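Poly-beta-hydroxybutyrate polymerase (Cupriavidus necator, PDB 5HZ2) polymerises (R)-3-hydroxybutyryl-CoA into the storage polyester polyhydroxybutyrate, releasing coenzyme A, with the C-terminal domain forming this chain. Local coordinates at residues F22-Y27 with F72-R77; P43-K48 with F117-T122; P270-G275 with K297-L302; D279-W284 with S305-G310. All coordinates share one frame; numbering follows the deposited sequence.

How the interactions relate
The four contacts lie in one alpha/beta hydrolase domain. Interactions 1 and 3 are strand pairs of the same mixed sheet, their centres about 24 Å apart; interaction 2 sets a loop against the turn and first residues of helix 119-133, and interaction 4 joins two loops. Along the chain the segments of 1 and 2 alternate, then those of 3 and 4, the loops of 4 following the strands of 3. Trp76 of interaction 1 probably hydrogen-bonds to Pro43 of 2, and Tyr274 of interaction 3 to Gly310 of 4. Interactions 2 and 4 meet where the side chains of Cys118, the predicted active-site residue, and His307 come within about 3 Å (nearest atoms), consistent with one catalytic centre.

Interaction 1: residues F22-Y27 with F72-R77; sequences FQLLQY and FLVSWR
Leu25 and Leu73 trade backbone hydrogen bonds, Leu25 N to Leu73 O at 2.8 Å and Leu73 N to Leu25 O at 2.9 Å, and Gln23 and Ser75 form a second such pair. These are antiparallel hydrogen-bonded pairs of strands 22-27 and 71-76 in the mixed sheet of the alpha/beta hydrolase fold. A water adds a side-chain link: it donates to Gln23 OE1 (2.8 Å) and accepts from Ser75 OG (2.6 Å). Serine and glutamine suit this place because both can join a polar network; the Gln23 amide is further held by Glu18, Glu377 and Tyr383. On the same face Leu25 and Leu73 run alongside each other off the sheet, with Leu25 CD1 next to Leu73 CD2, and the rim of the Tyr27 ring comes edge-on to Leu73, CE2 being 4.0 Å from CB.

The other face carries Phe22, Leu24, Gln26, Phe72, Val74 and Trp76, and helix 88-107 packs on it. Gln26, its CG anti to the backbone N (chi1 178°), runs extended alongside Phe72, its CD 3.5 Å from Phe72 CE1 and its amide turned 48° from the ring; Gly369 N binds its OE1. Leu24 CD2 also reaches Phe72. The compact valine fits between two aromatics: Val74 CG1 meets Phe22 CB at 3.8 Å and sits over the centre of the Trp76 ring, 3.7 Å above its plane.

Interaction 2: residues P43-K48 with F117-T122; sequences PPCINK and FCVGGT
This is a close, mostly apolar contact between the loop after strand 39-42, chiefly Pro44, and the strand-turn-helix around Cys118, near the centre of the domain. The sequence and geometry at Gly116, Cys118 and Gly120 fit a nucleophile elbow (GxCxG), as expected of an alpha/beta hydrolase fold, and Cys118 is the predicted active-site residue; its backbone (phi 57°, psi -131°) takes the strained conformation typical of the nucleophile position in such an elbow, just before helix 119-133.

Pro44, rigid and without an amide hydrogen, is wedged against the turn. Its CD lies 3.4 Å from Phe117 O and 3.6 Å from Phe117 CD2, while its CB faces Cys118 CB. Val119 closes the other flank: chi1 of 79° sets CG1 between its own N and carbonyl carbon, and this one methyl touches Pro44 CA at 3.6 Å, Cys45 SG at 4.1 Å and Ile46 CD1 at 4.2 Å. It also covers Cys45 N, buried without a partner in the model. Gly120, lacking a side chain, brings its CA to 3.5 Å from Pro43 O. Trp235 of helix 233-245 packs on both Cys45 and Val119. Within the elbow itself, Cys118 SG stands 3.6 Å above the Phe117 ring plane, offset toward the rim.

Interaction 3: residues P270-G275 with K297-L302; sequences PTYIYG and KLRFVL
Ile273 N donates to Arg299 O at 2.8 Å, the shortest of five backbone bonds that join the parallel strands 271-276 and 298-303. Helix 284-288 lies between them in the chain, making a beta-alpha-beta crossover, and the bonds alternate in direction as parallel pairing requires.

On one face the Arg299 chain runs beside the Tyr272 ring in the same direction. The arginine, extended from CG to NE, sets its CD 3.7 Å from Tyr272 CE2; that ring carbon is at the edge of the guanidinium, whose plane is turned 51° from the ring. One methyl of the branched valine packs directly against the phenol oxygen, Val301 CG2 coming within 3.3 Å of Tyr272 OH. The opposite face is largely apolar: Ile273 CG2 meets Phe300 CD1 at 3.7 Å, the isoleucine set roughly perpendicular to the phenylalanine, and Phe300 meets Tyr288 and Trp335 edge-to-face. Gly275 O is covered by Leu302 CD1 at 3.4 Å.

Beyond the strand pair, Asp349 accepts from Tyr272 OH and salt-bridges Arg299, which also pairs with Asp326. The guanidinium would probably help keep both carboxylates ionised, its own charge balanced by them, and Asp349 ties the ends of both side chains to helix 347-357.

Interaction 4: residues D279-W284 with S305-G310; sequences DHIVPW and SGHIAG. With SO4 (sulfate ion), chain G.
Ile281 covers one face of the His307 ring: its CB lies 3.9 Å from the ring centroid and 17° off the normal, a CH-pi contact laid across the ring. Asp279, with CG trans to its own N (chi1 -169°), swings its carboxylate to the ring edge, CG in the imidazole plane and the carboxylate turned 63° from it. Which ring atom faces it, and how closely, is doubtful, since the imidazole is probably turned over in the model.

Aspartate suits this loop because its carboxylate can also hold backbone. Asp279 OD1 receives Ile281 N at 2.9 Å, nearly along the C-O axis, closing an Asx turn, and Val282 N at 3.0 Å from above the carboxylate plane. A water donates to Asp279 OD2 (2.8 Å) and to His307 O (2.7 Å), tying the loops together. These loops follow strands 271-276 and 298-303, where an alpha/beta hydrolase carries the acid and histidine of its catalytic triad; with Cys118 beside His307, the arrangement is consistent with such a triad.

At the far end, Trp284 NE1 donates to sulfate O3 at 3.1 Å; the ion, probably from the crystallisation liquor, lies at the indole edge and is also hydrogen-bonded to Arg277 NE.

Interaction 1: residues F22-Y27 with F72-R77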
loop_
_atom_site.group_PDB
_atom_site.type_symbol
_atom_site.label_atom_id
_atom_site.label_comp_id
_atom_site.label_asym_id
_atom_site.label_seq_id
_atom_site.Cartn_x
_atom_site.Cartn_y
_atom_site.Cartn_z
ATOM N N PHE A 22 -16.907 -23.013 29.514
ATOM C CA PHE A 22 -15.974 -22.138 30.183
ATOM C C PHE A 22 -16.026 -22.177 31.703
ATOM O O PHE A 22 -16.906 -22.745 32.280
ATOM C CB PHE A 22 -16.259 -20.707 29.743
ATOM C CG PHE A 22 -17.460 -20.097 30.404
ATOM C CD1 PHE A 22 -18.727 -20.506 30.083
ATOM C CD2 PHE A 22 -17.310 -19.139 31.366
ATOM C CE1 PHE A 22 -19.820 -19.945 30.697
ATOM C CE2 PHE A 22 -18.397 -18.575 31.978
ATOM C CZ PHE A 22 -19.652 -18.982 31.652
ATOM N N GLN A 23 -15.050 -21.521 32.301
ATOM C CA GLN A 23 -14.981 -21.322 33.720
ATOM C C GLN A 23 -15.021 -19.810 33.913
ATOM O O GLN A 23 -14.323 -19.090 33.232
ATOM C CB GLN A 23 -13.673 -21.845 34.310
ATOM C CG GLN A 23 -13.575 -23.352 34.410
ATOM C CD GLN A 23 -12.365 -23.815 35.182
ATOM O OE1 GLN A 23 -11.262 -23.450 34.868
ATOM N NE2 GLN A 23 -12.581 -24.637 36.185
ATOM N N LEU A 24 -15.851 -19.330 34.821
ATOM C CA LEU A 24 -15.848 -17.920 35.139
ATOM C C LEU A 24 -14.930 -17.703 36.336
ATOM O O LEU A 24 -15.137 -18.289 37.446
ATOM C CB LEU A 24 -17.237 -17.470 35.525
ATOM C CG LEU A 24 -17.360 -15.962 35.637
ATOM C CD1 LEU A 24 -17.271 -15.316 34.252
ATOM C CD2 LEU A 24 -18.695 -15.571 36.322
ATOM N N LEU A 25 -13.908 -16.873 36.142
ATOM C CA LEU A 25 -13.029 -16.452 37.235
ATOM C C LEU A 25 -13.502 -15.127 37.834
ATOM O O LEU A 25 -14.076 -14.252 37.145
ATOM C CB LEU A 25 -11.574 -16.300 36.764
ATOM C CG LEU A 25 -10.957 -17.399 35.965
ATOM C CD1 LEU A 25 -9.465 -17.120 35.760
ATOM C CD2 LEU A 25 -11.172 -18.756 36.527
ATOM N N GLN A 26 -13.303 -15.008 39.151
ATOM C CA GLN A 26 -13.539 -13.772 39.898
ATOM C C GLN A 26 -12.299 -13.479 40.657
ATOM O O GLN A 26 -11.779 -14.320 41.403
ATOM C CB GLN A 26 -14.787 -13.865 40.823
ATOM C CG GLN A 26 -14.984 -12.608 41.613
ATOM C CD GLN A 26 -16.204 -12.678 42.576
ATOM O OE1 GLN A 26 -16.981 -13.650 42.578
ATOM N NE2 GLN A 26 -16.382 -11.635 43.356
ATOM N N TYR A 27 -11.786 -12.261 40.518
ATOM C CA TYR A 27 -10.520 -11.953 41.158
ATOM C C TYR A 27 -10.706 -11.336 42.561
ATOM O O TYR A 27 -11.695 -10.649 42.844
ATOM C CB TYR A 27 -9.612 -11.028 40.284
ATOM C CG TYR A 27 -9.175 -11.781 39.039
ATOM C CD1 TYR A 27 -8.098 -12.652 39.093
ATOM C CD2 TYR A 27 -9.931 -11.698 37.849
ATOM C CE1 TYR A 27 -7.694 -13.398 37.966
ATOM C CE2 TYR A 27 -9.573 -12.460 36.719
ATOM C CZ TYR A 27 -8.471 -13.279 36.768
ATOM O OH TYR A 27 -8.108 -13.986 35.645
ATOM N N PHE A 72 -14.478 -10.146 36.588
ATOM C CA PHE A 72 -14.890 -11.503 36.260
ATOM C C PHE A 72 -14.268 -11.740 34.872
ATOM O O PHE A 72 -14.119 -10.817 34.107
ATOM C CB PHE A 72 -16.395 -11.651 36.137
ATOM C CG PHE A 72 -17.125 -11.500 37.424
ATOM C CD1 PHE A 72 -17.226 -12.552 38.293
ATOM C CD2 PHE A 72 -17.711 -10.306 37.757
ATOM C CE1 PHE A 72 -17.896 -12.418 39.483
ATOM C CE2 PHE A 72 -18.390 -10.165 38.946
ATOM C CZ PHE A 72 -18.487 -11.227 39.809
ATOM N N LEU A 73 -13.908 -12.972 34.568
ATOM C CA LEU A 73 -13.264 -13.323 33.287
ATOM C C LEU A 73 -13.648 -14.677 32.828
ATOM O O LEU A 73 -13.725 -15.654 33.613
ATOM C CB LEU A 73 -11.790 -13.163 33.451
ATOM C CG LEU A 73 -10.918 -13.550 32.256
ATOM C CD1 LEU A 73 -9.680 -12.676 32.285
ATOM C CD2 LEU A 73 -10.572 -14.988 32.400
ATOM N N VAL A 74 -13.868 -14.791 31.543
ATOM C CA VAL A 74 -14.232 -16.035 30.905
ATOM C C VAL A 74 -12.918 -16.767 30.495
ATOM O O VAL A 74 -12.186 -16.255 29.674
ATOM C CB VAL A 74 -15.047 -15.810 29.640
ATOM C CG1 VAL A 74 -15.235 -17.116 28.846
ATOM C CG2 VAL A 74 -16.408 -15.181 29.914
ATOM N N SER A 75 -12.656 -17.928 31.113
ATOM C CA SER A 75 -11.592 -18.833 30.828
ATOM C C SER A 75 -12.178 -19.983 30.001
ATOM O O SER A 75 -12.925 -20.843 30.482
ATOM C CB SER A 75 -10.942 -19.333 32.078
ATOM O OG SER A 75 -9.886 -20.201 31.729
ATOM N N TRP A 76 -11.912 -19.964 28.706
ATOM C CA TRP A 76 -12.488 -20.955 27.813
ATOM C C TRP A 76 -12.006 -22.398 27.941
ATOM O O TRP A 76 -10.862 -22.663 28.196
ATOM C CB TRP A 76 -12.359 -20.532 26.333
ATOM C CG TRP A 76 -12.914 -19.186 25.948
ATOM C CD1 TRP A 76 -12.238 -18.017 25.886
ATOM C CD2 TRP A 76 -14.238 -18.897 25.522
ATOM N NE1 TRP A 76 -13.055 -17.015 25.472
ATOM C CE2 TRP A 76 -14.296 -17.527 25.246
ATOM C CE3 TRP A 76 -15.388 -19.659 25.358
ATOM C CZ2 TRP A 76 -15.447 -16.912 24.816
ATOM C CZ3 TRP A 76 -16.528 -19.042 24.931
ATOM C CH2 TRP A 76 -16.554 -17.686 24.670
ATOM N N ARG A 77 -12.924 -23.319 27.728
ATOM C CA ARG A 77 -12.596 -24.718 27.716
ATOM C C ARG A 77 -11.759 -24.967 26.464
ATOM O O ARG A 77 -12.035 -24.390 25.444
ATOM C CB ARG A 77 -13.883 -25.523 27.590
ATOM C CG ARG A 77 -13.705 -27.020 27.467
ATOM C CD ARG A 77 -13.846 -27.692 28.813
ATOM N NE ARG A 77 -13.626 -29.120 28.724
ATOM C CZ ARG A 77 -14.570 -29.993 28.403
ATOM N NH1 ARG A 77 -15.792 -29.575 28.152
ATOM N NH2 ARG A 77 -14.288 -31.278 28.338
HETATM O O HOH W 1 -9.252 -21.868 33.642
#

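Interaction 2: residues P43-K48 with F117-T122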
loop_
_atom_site.group_PDB
_atom_site.type_symbol
_atom_site.label_atom_id
_atom_site.label_comp_id
_atom_site.label_asym_id
_atom_site.label_seq_id
_atom_site.Cartn_x
_atom_site.Cartn_y
_atom_site.Cartn_z
ATOM N N PRO A 43 -12.197 -12.793 26.801
ATOM C CA PRO A 43 -10.984 -12.899 25.989
ATOM C C PRO A 43 -11.202 -13.749 24.750
ATOM O O PRO A 43 -12.260 -14.310 24.614
ATOM C CB PRO A 43 -9.986 -13.585 26.921
ATOM C CG PRO A 43 -10.763 -14.057 28.095
ATOM C CD PRO A 43 -12.210 -13.760 27.894
ATOM N N PRO A 44 -10.229 -13.816 23.852
ATOM C CA PRO A 44 -10.427 -14.671 22.679
ATOM C C PRO A 44 -10.386 -16.163 23.023
ATOM O O PRO A 44 -9.877 -16.519 24.066
ATOM C CB PRO A 44 -9.205 -14.351 21.807
ATOM C CG PRO A 44 -8.135 -14.056 22.775
ATOM C CD PRO A 44 -8.849 -13.161 23.723
ATOM N N CYS A 45 -10.947 -17.004 22.163
ATOM C CA CYS A 45 -10.887 -18.450 22.336
ATOM C C CYS A 45 -9.826 -19.051 21.388
ATOM O O CYS A 45 -9.664 -20.257 21.312
ATOM C CB CYS A 45 -12.243 -19.121 22.183
ATOM S SG CYS A 45 -13.149 -18.665 20.710
ATOM N N ILE A 46 -9.135 -18.160 20.701
ATOM C CA ILE A 46 -8.048 -18.508 19.825
ATOM C C ILE A 46 -6.891 -18.134 20.733
ATOM O O ILE A 46 -6.670 -16.987 21.020
ATOM C CB ILE A 46 -8.098 -17.673 18.549
ATOM C CG1 ILE A 46 -9.333 -18.074 17.731
ATOM C CG2 ILE A 46 -6.821 -17.835 17.763
ATOM C CD1 ILE A 46 -9.708 -17.120 16.627
ATOM N N ASN A 47 -6.184 -19.139 21.209
ATOM C CA ASN A 47 -5.137 -18.981 22.194
ATOM C C ASN A 47 -5.934 -18.805 23.502
ATOM O O ASN A 47 -7.139 -18.756 23.469
ATOM C CB ASN A 47 -4.206 -17.811 21.944
ATOM C CG ASN A 47 -3.057 -18.164 21.025
ATOM O OD1 ASN A 47 -2.672 -17.370 20.209
ATOM N ND2 ASN A 47 -2.516 -19.350 21.173
ATOM N N LYS A 48 -5.245 -18.687 24.620
ATOM C CA LYS A 48 -5.875 -18.599 25.923
ATOM C C LYS A 48 -6.017 -17.212 26.538
ATOM O O LYS A 48 -5.382 -16.285 26.121
ATOM C CB LYS A 48 -5.227 -19.595 26.871
ATOM C CG LYS A 48 -5.407 -21.023 26.398
ATOM C CD LYS A 48 -4.450 -21.977 27.056
ATOM C CE LYS A 48 -4.705 -23.405 26.633
ATOM N NZ LYS A 48 -3.864 -24.335 27.413
ATOM N N PHE A 117 -11.852 -8.788 23.917
ATOM C CA PHE A 117 -10.531 -8.669 23.320
ATOM C C PHE A 117 -10.414 -9.577 22.094
ATOM O O PHE A 117 -10.656 -10.752 22.193
ATOM C CB PHE A 117 -9.456 -9.023 24.340
ATOM C CG PHE A 117 -8.063 -8.958 23.795
ATOM C CD1 PHE A 117 -7.629 -7.845 23.119
ATOM C CD2 PHE A 117 -7.209 -10.009 23.941
ATOM C CE1 PHE A 117 -6.359 -7.777 22.605
ATOM C CE2 PHE A 117 -5.936 -9.950 23.433
ATOM C CZ PHE A 117 -5.507 -8.832 22.766
ATOM N N CYS A 118 -10.034 -9.028 20.950
ATOM C CA CYS A 118 -9.899 -9.826 19.742
ATOM C C CYS A 118 -11.203 -10.537 19.412
ATOM O O CYS A 118 -12.232 -9.915 19.441
ATOM C CB CYS A 118 -8.751 -10.801 19.871
ATOM S SG CYS A 118 -7.187 -9.959 19.727
ATOM N N VAL A 119 -11.157 -11.835 19.144
ATOM C CA VAL A 119 -12.392 -12.541 18.830
ATOM C C VAL A 119 -13.354 -12.422 20.009
ATOM O O VAL A 119 -14.553 -12.422 19.802
ATOM C CB VAL A 119 -12.221 -13.958 18.285
ATOM C CG1 VAL A 119 -11.926 -14.925 19.394
ATOM C CG2 VAL A 119 -13.486 -14.352 17.560
ATOM N N GLY A 120 -12.838 -12.323 21.233
ATOM C CA GLY A 120 -13.757 -12.045 22.376
ATOM C C GLY A 120 -14.675 -10.882 22.180
ATOM O O GLY A 120 -15.829 -10.840 22.687
ATOM N N GLY A 121 -14.148 -9.823 21.569
ATOM C CA GLY A 121 -14.940 -8.626 21.248
ATOM C C GLY A 121 -16.019 -8.920 20.255
ATOM O O GLY A 121 -17.176 -8.446 20.415
ATOM N N THR A 122 -15.695 -9.709 19.217
ATOM C CA THR A 122 -16.702 -10.075 18.243
ATOM C C THR A 122 -17.793 -10.938 18.901
ATOM O O THR A 122 -18.990 -10.785 18.619
ATOM C CB THR A 122 -16.069 -10.844 17.061
ATOM O OG1 THR A 122 -14.845 -10.137 16.649
ATOM C CG2 THR A 122 -17.029 -10.930 15.893
#

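Interaction 3: residues P270-G275 with K297-L302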
loop_
_atom_site.group_PDB
_atom_site.type_symbol
_atom_site.label_atom_id
_atom_site.label_comp_id
_atom_site.label_asym_id
_atom_site.label_seq_id
_atom_site.Cartn_x
_atom_site.Cartn_y
_atom_site.Cartn_z
ATOM N N PRO A 270 -22.592 3.135 25.960
ATOM C CA PRO A 270 -21.325 3.853 25.782
ATOM C C PRO A 270 -20.277 2.809 25.446
ATOM O O PRO A 270 -20.272 1.760 26.049
ATOM C CB PRO A 270 -21.094 4.466 27.145
ATOM C CG PRO A 270 -22.467 4.727 27.643
ATOM C CD PRO A 270 -23.299 3.581 27.167
ATOM N N THR A 271 -19.417 3.087 24.476
ATOM C CA THR A 271 -18.489 2.035 24.010
ATOM C C THR A 271 -17.113 2.621 23.808
ATOM O O THR A 271 -16.995 3.666 23.153
ATOM C CB THR A 271 -19.028 1.404 22.691
ATOM O OG1 THR A 271 -20.344 0.842 22.910
ATOM C CG2 THR A 271 -18.094 0.292 22.215
ATOM N N TYR A 272 -16.087 1.935 24.300
ATOM C CA TYR A 272 -14.679 2.363 24.173
ATOM C C TYR A 272 -14.008 1.388 23.213
ATOM O O TYR A 272 -14.029 0.174 23.439
ATOM C CB TYR A 272 -14.015 2.301 25.501
ATOM C CG TYR A 272 -12.630 2.885 25.615
ATOM C CD1 TYR A 272 -11.483 2.175 25.183
ATOM C CD2 TYR A 272 -12.431 4.150 26.203
ATOM C CE1 TYR A 272 -10.178 2.715 25.332
ATOM C CE2 TYR A 272 -11.169 4.699 26.321
ATOM C CZ TYR A 272 -10.036 3.954 25.911
ATOM O OH TYR A 272 -8.803 4.485 26.102
ATOM N N ILE A 273 -13.502 1.930 22.119
ATOM C CA ILE A 273 -12.918 1.147 21.053
ATOM C C ILE A 273 -11.439 1.442 20.932
ATOM O O ILE A 273 -11.041 2.569 20.816
ATOM C CB ILE A 273 -13.632 1.476 19.734
ATOM C CG1 ILE A 273 -15.141 1.307 19.900
ATOM C CG2 ILE A 273 -13.123 0.618 18.595
ATOM C CD1 ILE A 273 -15.959 2.076 18.903
ATOM N N TYR A 274 -10.645 0.388 20.971
ATOM C CA TYR A 274 -9.208 0.510 20.926
ATOM C C TYR A 274 -8.563 -0.312 19.805
ATOM O O TYR A 274 -8.968 -1.405 19.519
ATOM C CB TYR A 274 -8.581 0.098 22.283
ATOM C CG TYR A 274 -7.083 -0.028 22.195
ATOM C CD1 TYR A 274 -6.269 1.051 22.428
ATOM C CD2 TYR A 274 -6.504 -1.189 21.739
ATOM C CE1 TYR A 274 -4.905 0.959 22.281
ATOM C CE2 TYR A 274 -5.147 -1.288 21.590
ATOM C CZ TYR A 274 -4.357 -0.201 21.850
ATOM O OH TYR A 274 -3.021 -0.284 21.698
ATOM N N GLY A 275 -7.520 0.259 19.227
ATOM C CA GLY A 275 -6.742 -0.397 18.205
ATOM C C GLY A 275 -5.281 -0.013 18.355
ATOM O O GLY A 275 -4.984 0.976 18.945
ATOM N N LYS A 297 -22.690 6.801 22.776
ATOM C CA LYS A 297 -21.453 7.554 22.870
ATOM C C LYS A 297 -20.252 6.664 22.713
ATOM O O LYS A 297 -20.071 5.771 23.500
ATOM C CB LYS A 297 -21.403 8.243 24.221
ATOM C CG LYS A 297 -21.039 9.694 24.138
ATOM C CD LYS A 297 -19.538 9.859 24.176
ATOM C CE LYS A 297 -19.007 10.501 22.909
ATOM N NZ LYS A 297 -18.539 11.881 23.167
ATOM N N LEU A 298 -19.431 6.954 21.705
ATOM C CA LEU A 298 -18.273 6.107 21.380
ATOM C C LEU A 298 -17.031 6.886 21.643
ATOM O O LEU A 298 -17.054 8.074 21.490
ATOM C CB LEU A 298 -18.258 5.800 19.906
ATOM C CG LEU A 298 -19.561 5.208 19.354
ATOM C CD1 LEU A 298 -19.324 4.756 17.939
ATOM C CD2 LEU A 298 -20.040 4.070 20.213
ATOM N N ARG A 299 -15.959 6.223 22.044
ATOM C CA ARG A 299 -14.640 6.823 22.109
ATOM C C ARG A 299 -13.703 5.855 21.355
ATOM O O ARG A 299 -13.826 4.661 21.509
ATOM C CB ARG A 299 -14.201 6.926 23.558
ATOM C CG ARG A 299 -12.849 7.508 23.777
ATOM C CD ARG A 299 -12.646 7.947 25.222
ATOM N NE ARG A 299 -11.365 8.567 25.451
ATOM C CZ ARG A 299 -11.023 9.816 25.098
ATOM N NH1 ARG A 299 -11.873 10.586 24.496
ATOM N NH2 ARG A 299 -9.804 10.302 25.377
ATOM N N PHE A 300 -12.798 6.392 20.559
ATOM C CA PHE A 300 -11.794 5.613 19.854
ATOM C C PHE A 300 -10.441 6.080 20.370
ATOM O O PHE A 300 -10.137 7.281 20.319
ATOM C CB PHE A 300 -11.843 5.762 18.320
ATOM C CG PHE A 300 -10.884 4.859 17.644
ATOM C CD1 PHE A 300 -11.230 3.543 17.405
ATOM C CD2 PHE A 300 -9.593 5.263 17.345
ATOM C CE1 PHE A 300 -10.364 2.675 16.798
ATOM C CE2 PHE A 300 -8.729 4.401 16.722
ATOM C CZ PHE A 300 -9.094 3.079 16.478
ATOM N N VAL A 301 -9.578 5.115 20.712
ATOM C CA VAL A 301 -8.181 5.395 21.120
ATOM C C VAL A 301 -7.243 4.502 20.353
ATOM O O VAL A 301 -7.504 3.282 20.217
ATOM C CB VAL A 301 -7.995 5.291 22.652
ATOM C CG1 VAL A 301 -6.558 5.511 23.036
ATOM C CG2 VAL A 301 -8.897 6.298 23.355
ATOM N N LEU A 302 -6.140 5.086 19.912
ATOM C CA LEU A 302 -5.142 4.386 19.142
ATOM C C LEU A 302 -3.817 4.303 19.901
ATOM O O LEU A 302 -3.247 5.314 20.259
ATOM C CB LEU A 302 -4.930 5.129 17.843
ATOM C CG LEU A 302 -3.921 4.487 16.875
ATOM C CD1 LEU A 302 -4.442 3.163 16.393
ATOM C CD2 LEU A 302 -3.735 5.417 15.675
#

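Interaction 4: residues D279-W284 with S305-G310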
loop_
_atom_site.group_PDB
_atom_site.type_symbol
_atom_site.label_atom_id
_atom_site.label_comp_id
_atom_site.label_asym_id
_atom_site.label_seq_id
_atom_site.Cartn_x
_atom_site.Cartn_y
_atom_site.Cartn_z
ATOM N N ASP A 279 -0.675 -2.843 14.209
ATOM C CA ASP A 279 -1.285 -4.131 14.288
ATOM C C ASP A 279 -1.677 -4.628 12.895
ATOM O O ASP A 279 -2.437 -3.965 12.213
ATOM C CB ASP A 279 -2.559 -4.028 15.215
ATOM C CG ASP A 279 -3.142 -5.341 15.595
ATOM O OD1 ASP A 279 -2.873 -6.370 14.947
ATOM O OD2 ASP A 279 -3.933 -5.300 16.605
ATOM N N HIS A 280 -1.108 -5.745 12.443
ATOM C CA HIS A 280 -1.496 -6.354 11.152
ATOM C C HIS A 280 -2.463 -7.515 11.279
ATOM O O HIS A 280 -2.873 -8.013 10.285
ATOM C CB HIS A 280 -0.265 -6.828 10.360
ATOM C CG HIS A 280 0.551 -5.701 9.898
ATOM N ND1 HIS A 280 1.654 -5.251 10.588
ATOM C CD2 HIS A 280 0.322 -4.801 8.923
ATOM C CE1 HIS A 280 2.113 -4.160 10.006
ATOM N NE2 HIS A 280 1.328 -3.872 8.990
ATOM N N ILE A 281 -2.843 -7.906 12.483
ATOM C CA ILE A 281 -3.823 -8.941 12.728
ATOM C C ILE A 281 -5.198 -8.282 12.748
ATOM O O ILE A 281 -6.098 -8.764 12.132
ATOM C CB ILE A 281 -3.553 -9.645 14.089
ATOM C CG1 ILE A 281 -2.162 -10.312 14.163
ATOM C CG2 ILE A 281 -4.639 -10.650 14.470
ATOM C CD1 ILE A 281 -1.925 -11.313 13.094
ATOM N N VAL A 282 -5.323 -7.207 13.484
ATOM C CA VAL A 282 -6.504 -6.366 13.478
ATOM C C VAL A 282 -6.034 -4.976 13.080
ATOM O O VAL A 282 -5.623 -4.179 13.925
ATOM C CB VAL A 282 -7.153 -6.313 14.858
ATOM C CG1 VAL A 282 -8.314 -5.323 14.904
ATOM C CG2 VAL A 282 -7.558 -7.704 15.292
ATOM N N PRO A 283 -6.069 -4.665 11.770
ATOM C CA PRO A 283 -5.653 -3.332 11.339
ATOM C C PRO A 283 -6.382 -2.282 12.123
ATOM O O PRO A 283 -7.613 -2.399 12.344
ATOM C CB PRO A 283 -5.982 -3.312 9.837
ATOM C CG PRO A 283 -5.948 -4.773 9.435
ATOM C CD PRO A 283 -6.403 -5.551 10.639
ATOM N N TRP A 284 -5.673 -1.231 12.532
ATOM C CA TRP A 284 -6.314 -0.216 13.361
ATOM C C TRP A 284 -7.508 0.456 12.618
ATOM O O TRP A 284 -8.535 0.827 13.249
ATOM C CB TRP A 284 -5.378 0.835 13.919
ATOM C CG TRP A 284 -4.980 1.971 13.064
ATOM C CD1 TRP A 284 -3.872 2.022 12.244
ATOM C CD2 TRP A 284 -5.659 3.218 12.904
ATOM N NE1 TRP A 284 -3.837 3.217 11.600
ATOM C CE2 TRP A 284 -4.931 3.966 11.963
ATOM C CE3 TRP A 284 -6.837 3.774 13.448
ATOM C CZ2 TRP A 284 -5.301 5.259 11.582
ATOM C CZ3 TRP A 284 -7.183 5.098 13.105
ATOM C CH2 TRP A 284 -6.447 5.797 12.146
ATOM N N SER A 305 2.438 0.956 18.364
ATOM C CA SER A 305 2.979 -0.383 18.242
ATOM C C SER A 305 2.071 -1.518 17.745
ATOM O O SER A 305 1.015 -1.284 17.213
ATOM C CB SER A 305 3.736 -0.764 19.524
ATOM O OG SER A 305 4.718 -1.738 19.293
ATOM N N GLY A 306 2.539 -2.739 17.958
ATOM C CA GLY A 306 1.942 -3.974 17.500
ATOM C C GLY A 306 0.708 -4.560 18.144
ATOM O O GLY A 306 0.154 -4.015 19.059
ATOM N N HIS A 307 0.280 -5.686 17.597
ATOM C CA HIS A 307 -0.947 -6.344 18.077
ATOM C C HIS A 307 -0.960 -6.561 19.604
ATOM O O HIS A 307 -1.913 -6.191 20.278
ATOM C CB HIS A 307 -1.056 -7.664 17.372
ATOM C CG HIS A 307 -2.350 -8.367 17.645
ATOM N ND1 HIS A 307 -2.412 -9.612 18.224
ATOM C CD2 HIS A 307 -3.627 -7.992 17.424
ATOM C CE1 HIS A 307 -3.678 -9.969 18.368
ATOM N NE2 HIS A 307 -4.441 -9.013 17.874
ATOM N N ILE A 308 0.136 -7.118 20.123
ATOM C CA ILE A 308 0.245 -7.404 21.579
ATOM C C ILE A 308 0.993 -6.290 22.329
ATOM O O ILE A 308 0.537 -5.816 23.368
ATOM C CB ILE A 308 0.838 -8.771 21.892
ATOM C CG1 ILE A 308 -0.115 -9.908 21.410
ATOM C CG2 ILE A 308 1.169 -8.897 23.393
ATOM C CD1 ILE A 308 -1.547 -9.817 21.848
ATOM N N ALA A 309 2.069 -5.824 21.741
ATOM C CA ALA A 309 2.841 -4.733 22.367
ATOM C C ALA A 309 2.057 -3.480 22.612
ATOM O O ALA A 309 2.263 -2.844 23.622
ATOM C CB ALA A 309 4.159 -4.469 21.598
ATOM N N GLY A 310 1.090 -3.157 21.737
ATOM C CA GLY A 310 0.341 -1.938 21.883
ATOM C C GLY A 310 -0.734 -2.051 22.922
ATOM O O GLY A 310 -1.025 -1.120 23.675
HETATM S S SO4 G . -1.099 4.628 9.336
HETATM O O1 SO4 G . -0.729 3.677 8.278
HETATM O O2 SO4 G . -0.684 4.073 10.627
HETATM O O3 SO4 G . -2.565 4.841 9.272
HETATM O O4 SO4 G . -0.369 5.892 8.992
HETATM O O HOH W 2 -3.642 -4.429 19.297
#